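Local coordinates for F-actin-capping protein subunit alpha (Plasmodium berghei, PDB 7A0H) that probably caps the fast-growing barbed ends of actin filaments, independently of calcium and without severing them, and is built as an asymmetric homodimer, at residues R13-N18 with F25-N30; T33-G36 with I40-N43; Y67-K72 with S161-E166; G77-H82 with K86-V91. All blocks are in the same frame, centred on the assembly; numbering follows the deposited sequence.

Contact 1 of 4, residues R13-N18 with F25-N30; sequences RHVLSN and FDLISN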
# COMPACT_ATOMS: atom_id res chain seq x y z
N ARG A 13 -5.00 11.33 11.51
CA ARG A 13 -3.89 11.56 10.59
C ARG A 13 -3.23 10.26 10.19
O ARG A 13 -2.99 10.02 9.00
CB ARG A 13 -2.90 12.52 11.25
CG ARG A 13 -1.71 12.89 10.43
CD ARG A 13 -1.13 14.18 10.92
NE ARG A 13 -1.91 15.29 10.38
CZ ARG A 13 -1.87 16.53 10.85
NH1 ARG A 13 -1.09 16.81 11.88
NH2 ARG A 13 -2.61 17.47 10.28
N HIS A 14 -2.96 9.39 11.14
CA HIS A 14 -2.28 8.15 10.78
C HIS A 14 -3.12 7.30 9.84
O HIS A 14 -2.58 6.74 8.89
CB HIS A 14 -1.94 7.38 12.06
CG HIS A 14 -1.10 6.16 11.81
ND1 HIS A 14 -1.47 4.91 12.25
CD2 HIS A 14 0.06 5.99 11.14
CE1 HIS A 14 -0.56 4.03 11.89
NE2 HIS A 14 0.38 4.66 11.20
N VAL A 15 -4.42 7.24 10.05
CA VAL A 15 -5.24 6.39 9.19
C VAL A 15 -5.39 6.98 7.80
O VAL A 15 -5.39 6.27 6.81
CB VAL A 15 -6.62 6.09 9.82
CG1 VAL A 15 -6.44 5.21 11.04
CG2 VAL A 15 -7.34 7.37 10.16
N LEU A 16 -5.55 8.30 7.71
CA LEU A 16 -5.69 8.89 6.37
C LEU A 16 -4.35 8.96 5.66
O LEU A 16 -4.30 8.96 4.43
CB LEU A 16 -6.31 10.28 6.46
CG LEU A 16 -7.65 10.43 7.19
CD1 LEU A 16 -8.22 11.81 7.06
CD2 LEU A 16 -8.69 9.46 6.66
N SER A 17 -3.26 9.03 6.42
CA SER A 17 -1.92 8.98 5.86
C SER A 17 -1.70 7.66 5.15
O SER A 17 -1.17 7.60 4.04
CB SER A 17 -0.88 9.18 6.96
OG SER A 17 0.43 8.99 6.48
N ASN A 18 -2.07 6.57 5.81
CA ASN A 18 -1.68 5.24 5.37
C ASN A 18 -2.70 4.61 4.44
O ASN A 18 -2.41 3.56 3.84
CB ASN A 18 -1.48 4.38 6.62
CG ASN A 18 -0.13 4.64 7.29
OD1 ASN A 18 -0.08 5.03 8.45
ND2 ASN A 18 0.96 4.45 6.56
N PHE A 25 -12.36 8.05 1.17
CA PHE A 25 -13.73 8.48 1.34
C PHE A 25 -14.47 7.60 2.34
O PHE A 25 -15.10 8.10 3.26
CB PHE A 25 -14.46 8.48 0.01
CG PHE A 25 -15.86 8.99 0.12
CD1 PHE A 25 -16.18 10.29 -0.21
CD2 PHE A 25 -16.87 8.14 0.59
CE1 PHE A 25 -17.49 10.73 -0.08
CE2 PHE A 25 -18.18 8.59 0.73
CZ PHE A 25 -18.49 9.87 0.41
N ASP A 26 -14.45 6.28 2.13
CA ASP A 26 -15.10 5.38 3.07
C ASP A 26 -14.50 5.61 4.44
O ASP A 26 -15.23 5.70 5.45
CB ASP A 26 -14.99 3.92 2.66
CG ASP A 26 -15.69 3.62 1.30
OD1 ASP A 26 -16.63 4.37 0.92
OD2 ASP A 26 -15.30 2.64 0.64
N LEU A 27 -13.18 5.78 4.51
CA LEU A 27 -12.55 5.94 5.82
C LEU A 27 -13.04 7.20 6.54
O LEU A 27 -13.31 7.17 7.75
CB LEU A 27 -11.03 5.96 5.69
CG LEU A 27 -10.33 6.09 7.06
CD1 LEU A 27 -10.79 4.98 8.00
CD2 LEU A 27 -8.82 6.07 6.88
N ILE A 28 -13.15 8.32 5.80
CA ILE A 28 -13.65 9.56 6.38
C ILE A 28 -15.05 9.37 6.94
O ILE A 28 -15.32 9.70 8.11
CB ILE A 28 -13.66 10.69 5.32
CG1 ILE A 28 -12.26 10.97 4.78
CG2 ILE A 28 -14.41 11.90 5.91
CD1 ILE A 28 -11.18 11.01 5.83
N SER A 29 -15.96 8.84 6.12
CA SER A 29 -17.33 8.55 6.53
C SER A 29 -17.38 7.80 7.85
O SER A 29 -18.25 8.07 8.70
CB SER A 29 -18.06 7.78 5.44
OG SER A 29 -19.29 7.28 5.93
N ASN A 30 -16.50 6.81 8.04
CA ASN A 30 -16.53 6.06 9.29
C ASN A 30 -16.04 6.92 10.44
O ASN A 30 -16.48 6.75 11.58
CB ASN A 30 -15.65 4.80 9.20
CG ASN A 30 -16.27 3.66 8.40
OD1 ASN A 30 -17.48 3.64 8.16
ND2 ASN A 30 -15.44 2.70 8.00

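Contact 2 of 4, residues T33-G36 with I40-N43; sequences TIFG and IIQN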
# COMPACT_ATOMS: atom_id res chain seq x y z
N THR A 33 -19.04 9.21 11.61
CA THR A 33 -20.03 8.54 12.45
C THR A 33 -19.53 8.44 13.90
O THR A 33 -20.31 8.64 14.84
CB THR A 33 -20.34 7.14 11.91
OG1 THR A 33 -19.23 6.26 12.10
CG2 THR A 33 -20.70 7.17 10.43
N ILE A 34 -18.25 8.16 14.08
CA ILE A 34 -17.68 8.05 15.41
C ILE A 34 -17.48 9.44 16.01
O ILE A 34 -17.87 9.70 17.15
CB ILE A 34 -16.35 7.28 15.36
CG1 ILE A 34 -16.52 5.87 14.75
CG2 ILE A 34 -15.76 7.16 16.73
CD1 ILE A 34 -17.58 5.02 15.37
N PHE A 35 -16.84 10.34 15.28
CA PHE A 35 -16.47 11.62 15.86
C PHE A 35 -17.24 12.80 15.27
O PHE A 35 -16.81 13.94 15.46
CB PHE A 35 -14.98 11.89 15.66
CG PHE A 35 -14.08 10.77 16.10
CD1 PHE A 35 -13.57 10.73 17.38
CD2 PHE A 35 -13.72 9.78 15.21
CE1 PHE A 35 -12.73 9.73 17.75
CE2 PHE A 35 -12.88 8.78 15.60
CZ PHE A 35 -12.40 8.75 16.87
N GLY A 36 -18.41 12.58 14.66
CA GLY A 36 -19.09 13.58 13.83
C GLY A 36 -19.71 14.78 14.56
O GLY A 36 -20.03 15.79 13.92
N ILE A 40 -14.53 20.57 15.67
CA ILE A 40 -13.09 20.76 15.55
C ILE A 40 -12.49 19.68 14.69
O ILE A 40 -11.62 19.93 13.84
CB ILE A 40 -12.42 20.77 16.94
CG1 ILE A 40 -12.79 22.05 17.67
CG2 ILE A 40 -10.91 20.57 16.80
CD1 ILE A 40 -12.26 22.15 19.08
N ILE A 41 -12.97 18.45 14.86
CA ILE A 41 -12.38 17.37 14.08
C ILE A 41 -13.04 17.24 12.72
O ILE A 41 -12.46 16.65 11.83
CB ILE A 41 -12.41 16.03 14.85
CG1 ILE A 41 -13.74 15.30 14.73
CG2 ILE A 41 -12.00 16.27 16.30
CD1 ILE A 41 -13.70 14.25 13.66
N GLN A 42 -14.24 17.81 12.54
CA GLN A 42 -14.76 17.94 11.19
C GLN A 42 -13.88 18.87 10.39
O GLN A 42 -13.53 18.56 9.26
CB GLN A 42 -16.20 18.42 11.24
CG GLN A 42 -17.08 17.29 11.75
CD GLN A 42 -17.86 16.60 10.67
OE1 GLN A 42 -17.79 16.99 9.49
NE2 GLN A 42 -18.58 15.54 11.04
N ASN A 43 -13.42 19.94 11.00
CA ASN A 43 -12.57 20.93 10.36
C ASN A 43 -11.13 20.48 10.23
O ASN A 43 -10.49 20.76 9.20
CB ASN A 43 -12.68 22.24 11.14
CG ASN A 43 -14.04 22.89 10.99
OD1 ASN A 43 -14.70 22.74 9.95
ND2 ASN A 43 -14.49 23.58 12.04

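Contact 3 of 4, residues Y67-K72 with S161-E166; sequences YIIICK and SVYASE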
# COMPACT_ATOMS: atom_id res chain seq x y z
N TYR A 67 -13.00 21.43 -15.55
CA TYR A 67 -12.39 20.92 -14.35
C TYR A 67 -11.65 22.08 -13.68
O TYR A 67 -11.08 22.94 -14.36
CB TYR A 67 -11.37 19.79 -14.57
CG TYR A 67 -12.03 18.47 -15.01
CD1 TYR A 67 -12.62 17.61 -14.09
CD2 TYR A 67 -12.06 18.11 -16.38
CE1 TYR A 67 -13.26 16.42 -14.52
CE2 TYR A 67 -12.71 16.96 -16.80
CZ TYR A 67 -13.30 16.12 -15.88
OH TYR A 67 -13.91 14.98 -16.34
N ILE A 68 -11.71 22.09 -12.38
CA ILE A 68 -10.85 22.89 -11.53
C ILE A 68 -9.80 21.91 -11.08
O ILE A 68 -10.13 20.76 -10.76
CB ILE A 68 -11.59 23.47 -10.29
CG1 ILE A 68 -12.68 24.46 -10.68
CG2 ILE A 68 -10.58 24.13 -9.37
CD1 ILE A 68 -12.08 25.75 -11.24
N ILE A 69 -8.55 22.35 -11.04
CA ILE A 69 -7.49 21.47 -10.59
C ILE A 69 -6.97 21.99 -9.27
O ILE A 69 -6.57 23.16 -9.18
CB ILE A 69 -6.36 21.35 -11.60
CG1 ILE A 69 -6.89 21.15 -13.02
CG2 ILE A 69 -5.52 20.16 -11.20
CD1 ILE A 69 -5.77 21.00 -13.94
N ILE A 70 -6.95 21.13 -8.26
CA ILE A 70 -6.60 21.52 -6.93
C ILE A 70 -5.14 21.27 -6.71
O ILE A 70 -4.73 20.11 -6.73
CB ILE A 70 -7.38 20.73 -5.88
CG1 ILE A 70 -8.89 20.64 -6.12
CG2 ILE A 70 -7.15 21.34 -4.57
CD1 ILE A 70 -9.53 21.97 -6.23
N CYS A 71 -4.37 22.30 -6.39
CA CYS A 71 -2.95 22.08 -6.07
C CYS A 71 -2.42 23.42 -5.58
O CYS A 71 -3.09 24.44 -5.76
CB CYS A 71 -2.16 21.64 -7.32
SG CYS A 71 -2.38 22.85 -8.73
N LYS A 72 -1.16 23.43 -5.11
CA LYS A 72 -0.57 24.69 -4.64
C LYS A 72 -0.74 25.77 -5.68
O LYS A 72 -1.14 26.90 -5.37
CB LYS A 72 0.92 24.57 -4.41
CG LYS A 72 1.38 23.60 -3.43
CD LYS A 72 2.88 23.50 -3.52
CE LYS A 72 3.39 22.50 -2.49
NZ LYS A 72 4.86 22.39 -2.55
N SER A 161 -3.71 22.55 -17.96
CA SER A 161 -3.91 23.93 -17.61
C SER A 161 -2.57 24.59 -17.60
O SER A 161 -1.60 23.92 -17.33
CB SER A 161 -4.56 24.04 -16.18
OG SER A 161 -4.71 25.41 -15.89
N VAL A 162 -2.51 25.90 -17.82
CA VAL A 162 -1.25 26.60 -17.58
C VAL A 162 -1.52 27.81 -16.67
O VAL A 162 -2.44 28.60 -16.94
CB VAL A 162 -0.54 27.06 -18.89
CG1 VAL A 162 0.80 27.66 -18.51
CG2 VAL A 162 -0.15 25.85 -19.90
N TYR A 163 -0.66 27.97 -15.64
CA TYR A 163 -0.80 29.02 -14.64
C TYR A 163 0.38 29.98 -14.67
O TYR A 163 1.54 29.55 -14.81
CB TYR A 163 -0.88 28.44 -13.14
CG TYR A 163 -1.92 27.39 -12.95
CD1 TYR A 163 -3.23 27.72 -12.53
CD2 TYR A 163 -1.65 26.09 -13.27
CE1 TYR A 163 -4.23 26.77 -12.42
CE2 TYR A 163 -2.63 25.09 -13.11
CZ TYR A 163 -3.90 25.42 -12.69
OH TYR A 163 -4.88 24.42 -12.57
N ALA A 164 0.13 31.26 -14.46
CA ALA A 164 1.21 32.24 -14.56
C ALA A 164 1.27 33.14 -13.35
O ALA A 164 0.23 33.61 -12.86
CB ALA A 164 1.04 33.15 -15.75
N SER A 165 2.49 33.41 -12.87
CA SER A 165 2.69 34.35 -11.77
C SER A 165 3.99 35.08 -12.01
O SER A 165 4.82 34.67 -12.85
CB SER A 165 2.69 33.65 -10.38
OG SER A 165 3.62 32.55 -10.39
N GLU A 166 4.21 36.13 -11.23
CA GLU A 166 5.24 37.14 -11.49
C GLU A 166 5.84 37.51 -10.14
O GLU A 166 5.23 38.26 -9.38
CB GLU A 166 4.63 38.35 -12.18
CG GLU A 166 5.40 39.68 -11.96
CD GLU A 166 5.17 40.69 -13.08
OE1 GLU A 166 4.16 40.54 -13.83
OE2 GLU A 166 6.00 41.63 -13.22

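Contact 4 of 4, residues G77-H82 with K86-V91; sequences GNLYLH and KILANV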
# COMPACT_ATOMS: atom_id res chain seq x y z
N GLY A 77 -5.97 32.61 -2.41
CA GLY A 77 -6.62 32.79 -1.11
C GLY A 77 -7.04 31.44 -0.57
O GLY A 77 -6.23 30.52 -0.35
N ASN A 78 -8.33 31.27 -0.43
CA ASN A 78 -8.89 29.98 -0.08
C ASN A 78 -9.63 29.37 -1.25
O ASN A 78 -10.33 28.35 -1.10
CB ASN A 78 -9.78 30.19 1.15
CG ASN A 78 -9.01 30.86 2.32
OD1 ASN A 78 -8.12 30.25 2.94
ND2 ASN A 78 -9.30 32.14 2.57
N LEU A 79 -9.49 30.00 -2.42
CA LEU A 79 -10.09 29.63 -3.70
C LEU A 79 -9.02 29.01 -4.62
O LEU A 79 -7.83 28.87 -4.28
CB LEU A 79 -10.80 30.87 -4.29
CG LEU A 79 -11.73 31.66 -3.29
CD1 LEU A 79 -12.50 32.82 -3.86
CD2 LEU A 79 -12.77 30.78 -2.64
N TYR A 80 -9.46 28.62 -5.82
CA TYR A 80 -8.65 27.91 -6.80
C TYR A 80 -8.88 28.56 -8.15
O TYR A 80 -10.02 28.71 -8.57
CB TYR A 80 -9.00 26.40 -6.87
CG TYR A 80 -8.64 25.75 -5.54
CD1 TYR A 80 -7.33 25.39 -5.29
CD2 TYR A 80 -9.61 25.58 -4.51
CE1 TYR A 80 -6.97 24.88 -4.09
CE2 TYR A 80 -9.27 25.02 -3.25
CZ TYR A 80 -7.96 24.72 -3.04
OH TYR A 80 -7.66 24.19 -1.84
N LEU A 81 -7.79 28.86 -8.88
CA LEU A 81 -7.93 29.60 -10.13
C LEU A 81 -8.20 28.63 -11.25
O LEU A 81 -7.60 27.54 -11.34
CB LEU A 81 -6.68 30.42 -10.47
CG LEU A 81 -6.73 31.27 -11.76
CD1 LEU A 81 -7.68 32.45 -11.64
CD2 LEU A 81 -5.32 31.76 -12.13
N HIS A 82 -9.14 28.98 -12.07
CA HIS A 82 -9.16 28.40 -13.40
C HIS A 82 -8.59 29.45 -14.38
O HIS A 82 -9.28 30.42 -14.69
CB HIS A 82 -10.58 28.01 -13.77
CG HIS A 82 -10.67 27.24 -15.05
ND1 HIS A 82 -10.55 27.83 -16.28
CD2 HIS A 82 -10.99 25.94 -15.27
CE1 HIS A 82 -10.82 26.93 -17.22
NE2 HIS A 82 -11.07 25.77 -16.63
N LYS A 86 -10.79 32.50 -16.00
CA LYS A 86 -10.64 33.70 -15.19
C LYS A 86 -11.71 33.71 -14.10
O LYS A 86 -12.55 34.61 -14.00
CB LYS A 86 -10.72 34.94 -16.07
CG LYS A 86 -9.56 35.06 -17.12
CD LYS A 86 -8.20 35.08 -16.36
CE LYS A 86 -7.00 35.48 -17.25
NZ LYS A 86 -6.60 34.45 -18.26
N ILE A 87 -11.63 32.71 -13.26
CA ILE A 87 -12.65 32.37 -12.26
C ILE A 87 -11.89 31.81 -11.08
O ILE A 87 -10.92 31.06 -11.27
CB ILE A 87 -13.63 31.35 -12.85
CG1 ILE A 87 -14.88 32.05 -13.34
CG2 ILE A 87 -13.85 30.20 -11.88
CD1 ILE A 87 -15.72 31.10 -14.18
N LEU A 88 -12.22 32.29 -9.88
CA LEU A 88 -11.79 31.66 -8.64
C LEU A 88 -12.95 30.82 -8.18
O LEU A 88 -14.09 31.31 -8.07
CB LEU A 88 -11.45 32.68 -7.55
CG LEU A 88 -10.46 33.78 -7.97
CD1 LEU A 88 -10.38 34.91 -6.92
CD2 LEU A 88 -9.08 33.21 -8.18
N ALA A 89 -12.68 29.55 -7.92
CA ALA A 89 -13.71 28.58 -7.56
C ALA A 89 -13.51 28.24 -6.10
O ALA A 89 -12.38 27.95 -5.64
CB ALA A 89 -13.62 27.32 -8.42
N ASN A 90 -14.60 28.29 -5.38
CA ASN A 90 -14.62 27.86 -3.99
C ASN A 90 -14.99 26.39 -3.98
O ASN A 90 -16.00 26.01 -4.57
CB ASN A 90 -15.61 28.70 -3.21
CG ASN A 90 -15.34 28.64 -1.76
OD1 ASN A 90 -14.88 27.61 -1.26
ND2 ASN A 90 -15.55 29.74 -1.07
N VAL A 91 -14.21 25.57 -3.32
CA VAL A 91 -14.43 24.13 -3.46
C VAL A 91 -14.81 23.48 -2.15
O VAL A 91 -14.38 23.89 -1.07
CB VAL A 91 -13.14 23.50 -4.05
CG1 VAL A 91 -13.02 22.15 -3.68
CG2 VAL A 91 -13.14 23.64 -5.62

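Contact 1 of 4, residues R13-N18 with F25-N30
Leu-16 and Leu-27 mark the level at which two nearly antiparallel helical segments face each other, their axes 10.4 Å apart at closest approach and their N-to-C directions 165° apart. Even at that level the CA atoms of Leu-16 and Leu-27 stay 7.5 Å apart, so mainly branched aliphatic side chains fill the interface. Leu-27 does most of the reaching: with its CG turned anti to the backbone N (chi1 -179°), it sends CD2 across between Val-15 and Leu-16. This methyl, CD2 of Leu-27, lies 3.7 Å from CB of Val-15, the two side chains meeting roughly at right angles, and it also sits 3.4 Å from the main-chain O of Val-15. The same CD2 of Leu-27 presses on CD2 of Leu-16 at 3.4 Å, tighter than ordinary van der Waals contact. Ile-28 adds its CD1 methyl beside the isobutyl end of Leu-16, about 3.8 Å from CG of Leu-16. No hydrogen bond links the two segments, which here meet through apolar side chains and one main-chain oxygen. Leu-31, one turn further along helix 21-35, also touches Val-15 and Leu-16. Helix 39-55 closes over the pair through Ile-45 and Ile-48, while Leu-27 of the second subunit packs on His-14.

Contact 2 of 4, residues T33-G36 with I40-N43
The Phe-35 ring, attached through the CB that meets Ile-41, carries CG2 of its neighbour Ile-34 over one face, 3.5 Å above the plane and displaced toward the rim. Ile-41 approaches this ring only obliquely, because its CD1 methyl is directed at the base of the side chain, 3.3 Å from CB of Phe-35. CG1 of Ile-41 lies between the backbone N and the carbonyl carbon (chi1 84°), which points the ethyl arm at Phe-35 and leaves CG1 of Ile-41 3.4 Å from the main-chain O of Phe-35. The second flat group is the Gln-42 amide. A bend in the side chain brings NE2 of Gln-42 to O of Gly-36, a hydrogen bond of 3.2 Å that is far from straight (136° at the hydrogen). The nitrogen lies in the carbonyl plane, on a lone pair, whereas the oxygen is tilted 33° out of the amide plane. The short link here joins helix 21-35 to helix 39-55, whose first turn is also held by OD1 of Asn-38, bonded to the N atoms of Ile-40 and Ile-41. Helix 3-18 lies against both, with Lys-8 on Phe-35, and Leu-5 and Ile-12 on Ile-41.

Contact 3 of 4, residues Y67-K72 with S161-E166
The unusual element here is a sulfur-aromatic contact: SG of Cys-71 stands 5.5 Å from the centroid of the Tyr-163 ring, 33° off the ring normal, so the approach is oblique. On the opposite side of the ring plane lies OG of Ser-161, 3.2 Å above that plane and offset toward the rim. The sulfur thus keeps some distance on one side, while the serine hydroxyl lies close on the other. CG of Tyr-163 is anti to the carbonyl carbon (chi1 -52°), and the ring extends from strand 154-167 toward strand 66-70, where OH of Tyr-163 lies 3.5 Å from CB of Ile-69. The ethyl arm of Ile-69 runs on past the phenol, CD1 of Ile-69 reaching 4.0 Å from CB of Ser-161. These strands come from different sheets and do not pair: the nearest CA atoms, of Ile-69 and Ser-161, are 8.3 Å apart. Leu-59 and Leu-176 also touch Ile-69, while Pro-83 covers both Ser-161 and Tyr-163. With no hydrogen bond joining the segments, this buried seam between the two-stranded sheet of strands 58-62 and 66-70 and the five-stranded sheet probably holds by dispersion, with at most a small sulfur-aromatic contribution.

Contact 4 of 4, residues G77-H82 with K86-V91
Leu-79 and Leu-88 meet at about a right angle, CB of Leu-79 lying 3.8 Å from CB of Leu-88. On the face where Leu-81 and Leu-88 point, CD1 of Leu-81 is 3.8 Å from CD2 of Leu-88. CD2 of Leu-79 also lies 3.4 Å from ND2 of Asn-90. On the other face, that of Tyr-80 and Ala-89, CD2 of Tyr-80 rests 4.1 Å from CB of Val-91. Antiparallel backbone pairing sets this register. Tyr-80 and Ala-89 exchange two bonds, N of Tyr-80 to O of Ala-89 at 3.0 Å and N of Ala-89 to O of Tyr-80 at 2.9 Å. N of His-82 reaches O of Ile-87 almost straight, at 171°, and at the closed end N of Lys-86 bonds to O of His-82 at 2.9 Å. Further out, the Tyr-80 hydroxyl is hydrogen-bonded to OE2 of Glu-54, ND1 of His-82 is bonded to N of Leu-85, and NZ of Lys-86 forms a salt bridge with Glu-114. Lys-86 has positive phi (64°), and both it and Ile-87 face His-82: this is a G1 beta bulge, a classic way of finishing a beta hairpin, here formed by the two central strands of a four-stranded antiparallel sheet.

Overall arrangement
The four contacts fall into two groups along the chain. Contacts 1 and 2 come first, in series, with centres 12 Å apart; they share helix 21-35 and join three successive N-terminal helices, and both touch the second subunit, so this bundle contributes to the homodimer. Contacts 3 and 4 lie in the beta-rich part, centres 10 Å apart, with contact 4 nested inside the long loop that contact 3 closes. Contact 3 joins the two-stranded sheet to the five-stranded one, and the four-stranded sheet of contact 4 packs on the two-stranded sheet, Ile-68 and Ile-70 meeting Ala-89 and Tyr-80. Between groups the centres are 26 to 31 Å apart, without touch.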